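Local coordinates for protein NADPH Quinone Oxidoreductase (Streptococcus mutans, PDB 4F8Y) that probably catalyses the NADPH-dependent reduction of quinones such as menadione, using bound FAD as the redox cofactor, at residues T32-F43 with M64-W73. Residues are numbered along the deposited sequence; the frame is centred on the assembly and turned at random.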
loop_
_atom_site.group_PDB
_atom_site.type_symbol
_atom_site.label_atom_id
_atom_site.label_comp_id
_atom_site.label_asym_id
_atom_site.label_seq_id
_atom_site.Cartn_x
_atom_site.Cartn_y
_atom_site.Cartn_z
ATOM N N THR A 32 15.694 -7.342 -23.471
ATOM C CA THR A 32 15.268 -8.628 -22.907
ATOM C C THR A 32 14.204 -8.331 -21.852
ATOM O O THR A 32 14.500 -7.716 -20.839
ATOM C CB THR A 32 16.449 -9.393 -22.249
ATOM O OG1 THR A 32 17.499 -9.586 -23.205
ATOM C CG2 THR A 32 16.004 -10.746 -21.729
ATOM N N VAL A 33 12.966 -8.746 -22.093
ATOM C CA VAL A 33 11.854 -8.326 -21.241
ATOM C C VAL A 33 11.249 -9.493 -20.457
ATOM O O VAL A 33 10.924 -10.531 -21.024
ATOM C CB VAL A 33 10.730 -7.645 -22.070
ATOM C CG1 VAL A 33 9.597 -7.155 -21.162
ATOM C CG2 VAL A 33 11.289 -6.504 -22.924
ATOM N N SER A 34 11.098 -9.321 -19.149
ATOM C CA SER A 34 10.412 -10.324 -18.340
ATOM C C SER A 34 9.235 -9.720 -17.548
ATOM O O SER A 34 9.363 -8.675 -16.899
ATOM C CB SER A 34 11.396 -11.070 -17.430
ATOM O OG SER A 34 11.521 -10.449 -16.164
ATOM N N THR A 35 8.081 -10.378 -17.638
ATOM C CA THR A 35 6.868 -9.909 -16.977
ATOM C C THR A 35 6.604 -10.692 -15.683
ATOM O O THR A 35 6.639 -11.930 -15.659
ATOM C CB THR A 35 5.631 -9.999 -17.916
ATOM O OG1 THR A 35 5.821 -9.157 -19.067
ATOM C CG2 THR A 35 4.364 -9.570 -17.179
ATOM N N LEU A 36 6.359 -9.957 -14.607
ATOM C CA LEU A 36 5.995 -10.554 -13.337
ATOM C C LEU A 36 4.526 -10.220 -13.034
ATOM O O LEU A 36 4.187 -9.119 -12.586
ATOM C CB LEU A 36 6.930 -10.057 -12.232
ATOM C CG LEU A 36 6.592 -10.488 -10.818
ATOM C CD1 LEU A 36 6.513 -12.002 -10.742
ATOM C CD2 LEU A 36 7.620 -9.911 -9.848
ATOM N N ASP A 37 3.652 -11.172 -13.327
ATOM C CA ASP A 37 2.241 -11.039 -13.016
ATOM C C ASP A 37 2.051 -11.506 -11.568
ATOM O O ASP A 37 1.972 -12.713 -11.290
ATOM C CB ASP A 37 1.428 -11.882 -14.004
ATOM C CG ASP A 37 -0.066 -11.625 -13.922
ATOM O OD1 ASP A 37 -0.577 -11.279 -12.842
ATOM O OD2 ASP A 37 -0.745 -11.801 -14.948
ATOM N N LEU A 38 2.017 -10.553 -10.639
ATOM C CA LEU A 38 1.922 -10.893 -9.220
ATOM C C LEU A 38 0.683 -11.754 -8.923
ATOM O O LEU A 38 0.741 -12.684 -8.111
ATOM C CB LEU A 38 1.938 -9.625 -8.355
ATOM C CG LEU A 38 3.190 -8.755 -8.438
ATOM C CD1 LEU A 38 3.022 -7.503 -7.596
ATOM C CD2 LEU A 38 4.418 -9.538 -8.022
ATOM N N TYR A 39 -0.430 -11.454 -9.590
ATOM C CA TYR A 39 -1.672 -12.200 -9.383
ATOM C C TYR A 39 -1.608 -13.617 -9.953
ATOM O O TYR A 39 -2.076 -14.571 -9.332
ATOM C CB TYR A 39 -2.871 -11.432 -9.957
ATOM C CG TYR A 39 -3.526 -10.501 -8.957
ATOM C CD1 TYR A 39 -4.535 -10.959 -8.122
ATOM C CD2 TYR A 39 -3.129 -9.172 -8.838
ATOM C CE1 TYR A 39 -5.135 -10.125 -7.198
ATOM C CE2 TYR A 39 -3.725 -8.328 -7.923
ATOM C CZ TYR A 39 -4.730 -8.812 -7.100
ATOM O OH TYR A 39 -5.341 -7.989 -6.174
ATOM N N ALA A 40 -1.030 -13.743 -11.141
ATOM C CA ALA A 40 -0.800 -15.043 -11.767
ATOM C C ALA A 40 0.224 -15.869 -10.995
ATOM O O ALA A 40 0.191 -17.098 -11.048
ATOM C CB ALA A 40 -0.354 -14.863 -13.215
ATOM N N GLU A 41 1.125 -15.190 -10.283
ATOM C CA GLU A 41 2.152 -15.846 -9.467
ATOM C C GLU A 41 1.609 -16.294 -8.115
ATOM O O GLU A 41 2.291 -17.010 -7.377
ATOM C CB GLU A 41 3.345 -14.908 -9.250
ATOM C CG GLU A 41 4.138 -14.627 -10.518
ATOM C CD GLU A 41 5.344 -15.530 -10.667
ATOM O OE1 GLU A 41 6.280 -15.380 -9.865
ATOM O OE2 GLU A 41 5.367 -16.377 -11.585
ATOM N N HIS A 42 0.380 -15.881 -7.808
ATOM C CA HIS A 42 -0.221 -16.099 -6.491
ATOM C C HIS A 42 0.705 -15.541 -5.409
ATOM O O HIS A 42 0.876 -16.148 -4.340
ATOM C CB HIS A 42 -0.492 -17.583 -6.219
ATOM C CG HIS A 42 -0.829 -18.383 -7.442
ATOM N ND1 HIS A 42 -1.998 -18.204 -8.154
ATOM C CD2 HIS A 42 -0.158 -19.383 -8.065
ATOM C CE1 HIS A 42 -2.023 -19.050 -9.170
ATOM N NE2 HIS A 42 -0.922 -19.779 -9.136
ATOM N N PHE A 43 1.306 -14.388 -5.695
ATOM C CA PHE A 43 2.253 -13.761 -4.778
ATOM C C PHE A 43 1.636 -13.537 -3.397
ATOM O O PHE A 43 0.529 -13.002 -3.268
ATOM C CB PHE A 43 2.781 -12.442 -5.350
ATOM C CG PHE A 43 3.906 -11.843 -4.552
ATOM C CD1 PHE A 43 5.187 -12.348 -4.654
ATOM C CD2 PHE A 43 3.682 -10.769 -3.705
ATOM C CE1 PHE A 43 6.232 -11.799 -3.911
ATOM C CE2 PHE A 43 4.711 -10.219 -2.962
ATOM C CZ PHE A 43 5.989 -10.732 -3.066
ATOM N N MET A 64 11.246 -15.546 -1.483
ATOM C CA MET A 64 11.404 -14.259 -2.155
ATOM C C MET A 64 12.654 -14.185 -3.016
ATOM O O MET A 64 12.906 -13.161 -3.656
ATOM C CB MET A 64 11.403 -13.116 -1.138
ATOM C CG MET A 64 10.048 -12.866 -0.487
ATOM S SD MET A 64 8.768 -12.400 -1.674
ATOM C CE MET A 64 7.864 -13.942 -1.840
ATOM N N GLU A 65 13.431 -15.267 -3.039
ATOM C CA GLU A 65 14.679 -15.250 -3.784
ATOM C C GLU A 65 14.456 -15.064 -5.281
ATOM O O GLU A 65 15.221 -14.355 -5.949
ATOM C CB GLU A 65 15.498 -16.504 -3.548
ATOM C CG GLU A 65 16.735 -16.481 -4.419
ATOM C CD GLU A 65 17.690 -17.601 -4.140
ATOM O OE1 GLU A 65 17.301 -18.578 -3.458
ATOM O OE2 GLU A 65 18.838 -17.496 -4.613
ATOM N N LYS A 66 13.418 -15.711 -5.804
ATOM C CA LYS A 66 13.035 -15.563 -7.201
ATOM C C LYS A 66 12.856 -14.083 -7.544
ATOM O O LYS A 66 13.279 -13.609 -8.613
ATOM C CB LYS A 66 11.726 -16.317 -7.475
ATOM C CG LYS A 66 11.360 -16.365 -8.948
ATOM C CD LYS A 66 9.902 -16.691 -9.196
ATOM C CE LYS A 66 9.556 -16.371 -10.648
ATOM N NZ LYS A 66 8.222 -16.883 -11.075
ATOM N N TYR A 67 12.236 -13.359 -6.617
ATOM C CA TYR A 67 11.848 -11.973 -6.849
ATOM C C TYR A 67 12.955 -10.955 -6.550
ATOM O O TYR A 67 12.973 -9.880 -7.149
ATOM C CB TYR A 67 10.541 -11.663 -6.113
ATOM C CG TYR A 67 9.463 -12.682 -6.422
ATOM C CD1 TYR A 67 8.817 -12.689 -7.656
ATOM C CD2 TYR A 67 9.105 -13.652 -5.496
ATOM C CE1 TYR A 67 7.836 -13.620 -7.951
ATOM C CE2 TYR A 67 8.137 -14.589 -5.784
ATOM C CZ TYR A 67 7.504 -14.565 -7.012
ATOM O OH TYR A 67 6.536 -15.495 -7.300
ATOM N N ARG A 68 13.888 -11.293 -5.660
ATOM C CA ARG A 68 15.095 -10.485 -5.497
ATOM C C ARG A 68 15.938 -10.566 -6.763
ATOM O O ARG A 68 16.428 -9.557 -7.268
ATOM C CB ARG A 68 15.932 -10.967 -4.316
ATOM C CG ARG A 68 15.365 -10.606 -2.951
ATOM C CD ARG A 68 16.386 -10.833 -1.837
ATOM N NE ARG A 68 16.745 -12.238 -1.687
ATOM C CZ ARG A 68 16.068 -13.119 -0.954
ATOM N NH1 ARG A 68 14.980 -12.749 -0.288
ATOM N NH2 ARG A 68 16.484 -14.374 -0.885
ATOM N N ASP A 69 16.104 -11.779 -7.275
ATOM C CA ASP A 69 16.955 -12.007 -8.442
ATOM C C ASP A 69 16.437 -11.307 -9.701
ATOM O O ASP A 69 17.232 -10.862 -10.534
ATOM C CB ASP A 69 17.127 -13.506 -8.692
ATOM C CG ASP A 69 18.063 -14.161 -7.691
ATOM O OD1 ASP A 69 18.820 -13.432 -7.016
ATOM O OD2 ASP A 69 18.042 -15.407 -7.583
ATOM N N LEU A 70 15.111 -11.216 -9.839
ATOM C CA LEU A 70 14.482 -10.466 -10.936
ATOM C C LEU A 70 14.826 -8.968 -10.847
ATOM O O LEU A 70 15.228 -8.333 -11.837
ATOM C CB LEU A 70 12.957 -10.664 -10.923
ATOM C CG LEU A 70 12.370 -11.925 -11.566
ATOM C CD1 LEU A 70 10.883 -12.043 -11.257
ATOM C CD2 LEU A 70 12.602 -11.927 -13.089
ATOM N N VAL A 71 14.682 -8.406 -9.649
ATOM C CA VAL A 71 15.048 -7.007 -9.430
ATOM C C VAL A 71 16.515 -6.739 -9.754
ATOM O O VAL A 71 16.828 -5.779 -10.440
ATOM C CB VAL A 71 14.733 -6.545 -7.996
ATOM C CG1 VAL A 71 15.344 -5.172 -7.738
ATOM C CG2 VAL A 71 13.230 -6.524 -7.778
ATOM N N THR A 72 17.405 -7.601 -9.276
ATOM C CA THR A 72 18.837 -7.429 -9.510
ATOM C C THR A 72 19.176 -7.494 -11.001
ATOM O O THR A 72 20.026 -6.752 -11.498
ATOM C CB THR A 72 19.664 -8.495 -8.754
ATOM O OG1 THR A 72 19.428 -8.380 -7.339
ATOM C CG2 THR A 72 21.161 -8.329 -9.056
ATOM N N TRP A 73 18.498 -8.391 -11.700
ATOM C CA TRP A 73 18.702 -8.603 -13.128
ATOM C C TRP A 73 18.299 -7.364 -13.952
ATOM O O TRP A 73 19.017 -6.947 -14.863
ATOM C CB TRP A 73 17.925 -9.868 -13.535
ATOM C CG TRP A 73 17.687 -10.100 -15.003
ATOM C CD1 TRP A 73 18.465 -10.828 -15.859
ATOM C CD2 TRP A 73 16.563 -9.646 -15.770
ATOM N NE1 TRP A 73 17.905 -10.835 -17.118
ATOM C CE2 TRP A 73 16.738 -10.118 -17.089
ATOM C CE3 TRP A 73 15.433 -8.872 -15.473
ATOM C CZ2 TRP A 73 15.824 -9.847 -18.105
ATOM C CZ3 TRP A 73 14.526 -8.603 -16.487
ATOM C CH2 TRP A 73 14.724 -9.094 -17.783
HETATM O O HOH W 1 4.440 -15.909 -5.883
#
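Glu-41 and Lys-66 form a salt bridge, with NZ 2.7 Å from OE1 on the syn side of that oxygen. Lys-66 reaches it with an extended chain, and its CD lies over one face of the Tyr-67 ring. The hydroxyl of Tyr-67 donates to the same Glu-41 OE1 (OH to OE1 2.6 Å), tilted out of the carboxylate plane. Two donors grip one oxygen, which probably keeps the carboxylate charged. A water links Tyr-67 OH to Glu-41 O.

The other face of Tyr-67 receives the edge of Phe-43 in a T-shaped stack, centroids 5.1 Å apart and planes at 89°. Phe-43 also makes a Met-aromatic contact: Met-64 SD lies 4.5 Å from its ring centroid, obliquely.

Strand 32-37 is outermost, within this chain, in the parallel sheet of this flavodoxin-like fold, beside strand 2-7. Helix 65-73 packs on one side of it, roughly antiparallel at 146°.

Leu-36, with CG anti to the backbone N (chi1 174°), sets CD1 3.5 Å from Tyr-67 CE1 and CD2 near Leu-70 CD1. Ser-34 OG is buried without a polar partner, against Leu-70 CD2 and Trp-73 CZ3. Thr-32 CG2 meets the indole edge of Trp-73 in plane, 3.7 Å from CZ2.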